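Local coordinates for protein tryptophan decarboxylase 1 (PDB 6KHO) that catalyses the pyridoxal-phosphate-dependent decarboxylation of L-tryptophan to tryptamine, and of 5-hydroxy-L-tryptophan to serotonin, in rice, at residues 179-184 and 220-226; 321-327 and 339-344. One frame throughout, in Å; residues are numbered along the deposited sequence.

Contact 1: 179-184 and 220-226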
# COMPACT_ATOMS: atom_id res chain seq x y z
N MET A 179 -9.74 -3.06 -7.52
CA MET A 179 -11.13 -2.77 -7.82
C MET A 179 -11.34 -1.28 -8.02
O MET A 179 -12.05 -0.86 -8.94
CB MET A 179 -12.02 -3.28 -6.69
CG MET A 179 -12.21 -4.77 -6.69
SD MET A 179 -12.92 -5.34 -5.14
CE MET A 179 -13.16 -7.08 -5.53
N LEU A 180 -10.72 -0.46 -7.16
CA LEU A 180 -10.97 0.98 -7.21
C LEU A 180 -10.48 1.57 -8.53
O LEU A 180 -11.18 2.39 -9.15
CB LEU A 180 -10.29 1.67 -6.03
CG LEU A 180 -10.27 3.20 -6.02
CD1 LEU A 180 -11.70 3.78 -6.12
CD2 LEU A 180 -9.61 3.72 -4.77
N VAL A 181 -9.28 1.20 -8.97
CA VAL A 181 -8.76 1.85 -10.16
C VAL A 181 -9.52 1.40 -11.41
O VAL A 181 -9.73 2.19 -12.33
CB VAL A 181 -7.23 1.65 -10.29
CG1 VAL A 181 -6.49 2.21 -9.06
CG2 VAL A 181 -6.85 0.18 -10.52
N THR A 182 -9.96 0.14 -11.46
CA THR A 182 -10.74 -0.28 -12.63
C THR A 182 -12.16 0.30 -12.58
O THR A 182 -12.73 0.59 -13.64
CB THR A 182 -10.80 -1.80 -12.76
OG1 THR A 182 -11.34 -2.40 -11.57
CG2 THR A 182 -9.41 -2.36 -13.06
N LEU A 183 -12.74 0.44 -11.38
CA LEU A 183 -14.02 1.14 -11.27
C LEU A 183 -13.90 2.58 -11.75
O LEU A 183 -14.83 3.10 -12.38
CB LEU A 183 -14.52 1.12 -9.83
CG LEU A 183 -15.23 -0.14 -9.36
CD1 LEU A 183 -15.16 -0.21 -7.83
CD2 LEU A 183 -16.68 -0.11 -9.84
N VAL A 184 -12.79 3.24 -11.44
CA VAL A 184 -12.62 4.62 -11.86
C VAL A 184 -12.49 4.70 -13.37
O VAL A 184 -13.09 5.57 -14.01
CB VAL A 184 -11.42 5.26 -11.14
CG1 VAL A 184 -10.98 6.53 -11.87
CG2 VAL A 184 -11.80 5.59 -9.70
N ALA A 220 -15.34 -0.01 -2.43
CA ALA A 220 -14.64 0.67 -3.52
C ALA A 220 -15.62 1.43 -4.42
O ALA A 220 -15.32 2.54 -4.88
CB ALA A 220 -13.83 -0.36 -4.33
N CYS A 221 -16.78 0.84 -4.68
CA CYS A 221 -17.83 1.54 -5.42
C CYS A 221 -18.18 2.86 -4.75
O CYS A 221 -18.20 3.92 -5.40
CB CYS A 221 -19.07 0.65 -5.53
SG CYS A 221 -18.84 -0.77 -6.59
N ARG A 222 -18.42 2.83 -3.44
CA ARG A 222 -18.74 4.06 -2.71
C ARG A 222 -17.58 5.05 -2.75
O ARG A 222 -17.79 6.26 -2.91
CB ARG A 222 -19.13 3.72 -1.27
CG ARG A 222 -20.38 2.79 -1.20
CD ARG A 222 -20.91 2.53 0.22
NE ARG A 222 -19.86 2.50 1.23
CZ ARG A 222 -19.42 1.40 1.86
NH1 ARG A 222 -19.95 0.22 1.58
NH2 ARG A 222 -18.45 1.50 2.76
N LEU A 223 -16.34 4.55 -2.63
CA LEU A 223 -15.17 5.43 -2.73
C LEU A 223 -15.16 6.19 -4.05
O LEU A 223 -14.92 7.41 -4.08
CB LEU A 223 -13.89 4.61 -2.60
CG LEU A 223 -13.44 4.13 -1.20
CD1 LEU A 223 -12.15 3.33 -1.31
CD2 LEU A 223 -13.26 5.30 -0.24
N ALA A 224 -15.38 5.48 -5.15
CA ALA A 224 -15.36 6.07 -6.49
C ALA A 224 -16.58 6.94 -6.78
O ALA A 224 -16.64 7.56 -7.85
CB ALA A 224 -15.24 4.97 -7.54
N GLY A 225 -17.54 7.02 -5.87
CA GLY A 225 -18.65 7.95 -6.00
C GLY A 225 -19.91 7.40 -6.63
O GLY A 225 -20.79 8.19 -6.99
N PHE A 226 -20.04 6.08 -6.77
CA PHE A 226 -21.28 5.52 -7.27
C PHE A 226 -22.38 5.67 -6.22
O PHE A 226 -22.12 5.56 -5.02
CB PHE A 226 -21.10 4.05 -7.62
CG PHE A 226 -20.30 3.81 -8.87
CD1 PHE A 226 -18.92 3.66 -8.80
CD2 PHE A 226 -20.91 3.75 -10.10
CE1 PHE A 226 -18.17 3.44 -9.94
CE2 PHE A 226 -20.17 3.53 -11.25
CZ PHE A 226 -18.80 3.37 -11.17

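Contact 2: 321-327 and 339-344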
# COMPACT_ATOMS: atom_id res chain seq x y z
N VAL A 321 -12.91 -10.51 -20.73
CA VAL A 321 -13.13 -9.53 -19.67
C VAL A 321 -12.13 -8.40 -19.82
O VAL A 321 -11.20 -8.46 -20.61
CB VAL A 321 -13.05 -10.17 -18.26
CG1 VAL A 321 -14.00 -11.34 -18.14
CG2 VAL A 321 -11.62 -10.59 -17.94
N ASP A 322 -12.34 -7.32 -19.07
CA ASP A 322 -11.46 -6.17 -19.17
C ASP A 322 -10.27 -6.22 -18.22
O ASP A 322 -9.22 -5.64 -18.52
CB ASP A 322 -12.26 -4.90 -18.91
CG ASP A 322 -13.27 -4.65 -20.01
OD1 ASP A 322 -12.85 -4.20 -21.08
OD2 ASP A 322 -14.46 -4.94 -19.80
N SER A 323 -10.41 -6.90 -17.09
CA SER A 323 -9.37 -6.88 -16.07
C SER A 323 -9.56 -8.08 -15.15
O SER A 323 -10.66 -8.61 -15.01
CB SER A 323 -9.40 -5.58 -15.29
OG SER A 323 -10.66 -5.38 -14.69
N ILE A 324 -8.47 -8.48 -14.51
CA ILE A 324 -8.48 -9.61 -13.58
C ILE A 324 -7.38 -9.36 -12.55
O ILE A 324 -6.30 -8.86 -12.89
CB ILE A 324 -8.28 -10.96 -14.31
CG1 ILE A 324 -8.18 -12.12 -13.30
CG2 ILE A 324 -7.05 -10.95 -15.17
CD1 ILE A 324 -8.41 -13.51 -13.92
N SER A 325 -7.67 -9.66 -11.29
CA SER A 325 -6.69 -9.53 -10.23
C SER A 325 -6.64 -10.81 -9.41
O SER A 325 -7.64 -11.53 -9.30
CB SER A 325 -7.00 -8.34 -9.30
OG SER A 325 -8.31 -8.42 -8.75
N MET A 326 -5.46 -11.09 -8.86
CA MET A 326 -5.29 -12.16 -7.90
C MET A 326 -4.13 -11.78 -6.98
O MET A 326 -3.32 -10.91 -7.30
CB MET A 326 -5.02 -13.51 -8.59
CG MET A 326 -4.00 -13.44 -9.67
SD MET A 326 -2.38 -13.89 -9.04
CE MET A 326 -2.48 -15.62 -9.43
N SER A 327 -4.09 -12.42 -5.82
CA SER A 327 -3.13 -12.05 -4.78
C SER A 327 -2.17 -13.19 -4.51
O SER A 327 -2.54 -14.18 -3.86
CB SER A 327 -3.86 -11.64 -3.50
OG SER A 327 -4.56 -10.43 -3.70
N THR A 339 -0.66 -7.93 -4.67
CA THR A 339 -1.83 -8.22 -5.50
C THR A 339 -1.49 -7.83 -6.93
O THR A 339 -0.99 -6.73 -7.16
CB THR A 339 -3.07 -7.47 -5.04
OG1 THR A 339 -3.36 -7.82 -3.68
CG2 THR A 339 -4.29 -7.82 -5.92
N CYS A 340 -1.76 -8.72 -7.88
CA CYS A 340 -1.43 -8.49 -9.28
C CYS A 340 -2.70 -8.16 -10.05
O CYS A 340 -3.67 -8.93 -9.99
CB CYS A 340 -0.74 -9.73 -9.87
SG CYS A 340 0.85 -10.04 -9.04
N LEU A 341 -2.70 -7.04 -10.76
CA LEU A 341 -3.81 -6.62 -11.61
C LEU A 341 -3.37 -6.66 -13.06
O LEU A 341 -2.33 -6.10 -13.41
CB LEU A 341 -4.27 -5.21 -11.25
CG LEU A 341 -5.17 -4.53 -12.29
CD1 LEU A 341 -6.52 -5.26 -12.38
CD2 LEU A 341 -5.36 -3.06 -11.94
N TYR A 342 -4.18 -7.30 -13.92
CA TYR A 342 -3.94 -7.36 -15.36
C TYR A 342 -5.11 -6.72 -16.08
O TYR A 342 -6.26 -6.93 -15.70
CB TYR A 342 -3.78 -8.81 -15.84
CG TYR A 342 -2.58 -9.53 -15.26
CD1 TYR A 342 -2.69 -10.23 -14.06
CD2 TYR A 342 -1.35 -9.50 -15.91
CE1 TYR A 342 -1.58 -10.89 -13.52
CE2 TYR A 342 -0.24 -10.17 -15.38
CZ TYR A 342 -0.36 -10.86 -14.19
OH TYR A 342 0.72 -11.51 -13.65
N VAL A 343 -4.81 -5.93 -17.12
CA VAL A 343 -5.85 -5.27 -17.91
C VAL A 343 -5.56 -5.48 -19.39
O VAL A 343 -4.41 -5.59 -19.80
CB VAL A 343 -5.95 -3.76 -17.58
CG1 VAL A 343 -6.23 -3.54 -16.08
CG2 VAL A 343 -4.70 -3.02 -17.99
N ARG A 344 -6.63 -5.52 -20.20
CA ARG A 344 -6.42 -5.68 -21.63
C ARG A 344 -6.05 -4.38 -22.32
O ARG A 344 -5.46 -4.42 -23.41
CB ARG A 344 -7.66 -6.30 -22.27
CG ARG A 344 -7.61 -7.83 -22.22
CD ARG A 344 -8.89 -8.46 -22.68
NE ARG A 344 -9.28 -7.98 -23.99
CZ ARG A 344 -10.54 -7.88 -24.41
NH1 ARG A 344 -11.53 -8.22 -23.60
NH2 ARG A 344 -10.79 -7.44 -25.63

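Contact 1: 179-184 and 220-226
Ala220 is the small residue that lets two helices come close here. Its CA lies 5.2 Å from the CA of Leu180. Its methyl fits among three side chains of 179-184: Ala220 CB is 4.2 Å from Met179 CB, 4.4 Å from Leu180 CB and 3.7 Å from Leu183 CD1. Two leucines fill the hollows of the other helix. Leu180 CD1 reaches Leu223 CB at 4.2 Å and Ala224 CB at 4.0 Å. Leu183 wedges in: Cys221 SG sits close to both its methyls (3.9 Å from Leu183 CD1), and Leu183 CD2 also lies 3.9 Å from Phe226 CE1. Val184 CG2 closes the far end, 4.1 Å from Ala224 CB. No hydrogen bond crosses between the segments. Gly225, with positive phi, ends the second helix in a Schellman motif, so the chain turns and Phe226 folds back against Leu183. The side with Leu180 and Val184 also meets the second subunit, where Leu180 packs on Leu180 of that subunit and Val184 on its Leu223. This close, alanine-lined helix pair belongs to the large PLP-binding domain of group II decarboxylases, where both helices pack against the central mixed sheet.

Contact 2: 321-327 and 339-344
Six hydrogen bonds with a backbone acceptor and one between hydroxyls join 321-327 to 339-344. Most belong to an antiparallel strand pair in the mixed seven-stranded sheet of the PLP-dependent decarboxylase fold. Ile324 and Tyr342 form one hydrogen-bonded pair: Tyr342 N to Ile324 O is 2.8 Å and Ile324 N to Tyr342 O is 3.0 Å. Met326 and Cys340 form the next, with Cys340 N to Met326 O at 2.8 Å and Met326 N to Cys340 O at 3.0 Å. At the end nearest the cofactor, Ser327 OG and Thr339 OG1 are hydrogen-bonded at 2.9 Å. The strand axes run at 168°, 4.7 Å apart at their closest. Arg344 extends the pairing past the strand end. Its N donates to Asp322 O at 3.1 Å, and its NH1 donates to Val321 O at 3.0 Å. The non-hydrogen-bonded pairs bring their CA atoms closer, to 4.3 Å for both Ser323 CA with Val343 CA and Ser325 CA with Leu341 CA; Ser323 CA lies 3.1 Å from Tyr342 O in a CA-H...O contact.

Side chains alternate between the two faces. Ile324, Met326, Cys340 and Tyr342 share one face; helix 133-149 covers Met326, Cys340 and Tyr342, and Tyr342 OH bonds to Leu143 O. On this face Ile324 CG2 packs 4.0 Å from Tyr342 CB. Ser323, Ser325, Leu341 and Val343 point to the other face. There both serine hydroxyls bond to His296 on the neighbouring parallel strand 294-298, while Ser323 CB touches Val343 CG1 at 3.9 Å.

Overall arrangement
Contacts 1 and 2 sit in one PLP-binding domain, centres about 15 Å apart. Helix 175-194 connects them: Leu180 and Leu183 serve contact 1, while Val181 and Thr182 face the strands of contact 2. Val181 CG2 lies 3.8 Å from Leu341 CD2, and Thr182 CG2 lies 3.7 Å from Ser323 OG. The side chain of Met179 is about 5 Å from PLP and from that of His214, which binds serotonin. The side chain of Thr339 is about 5 Å from PLP. The side chains of Met179 and Ser327 each lie about 4 Å from that of Thr175, a PLP-binding residue. The side chain of Ser327 is also about 4 Å from that of Lys330, the cofactor-attachment lysine (unattached here).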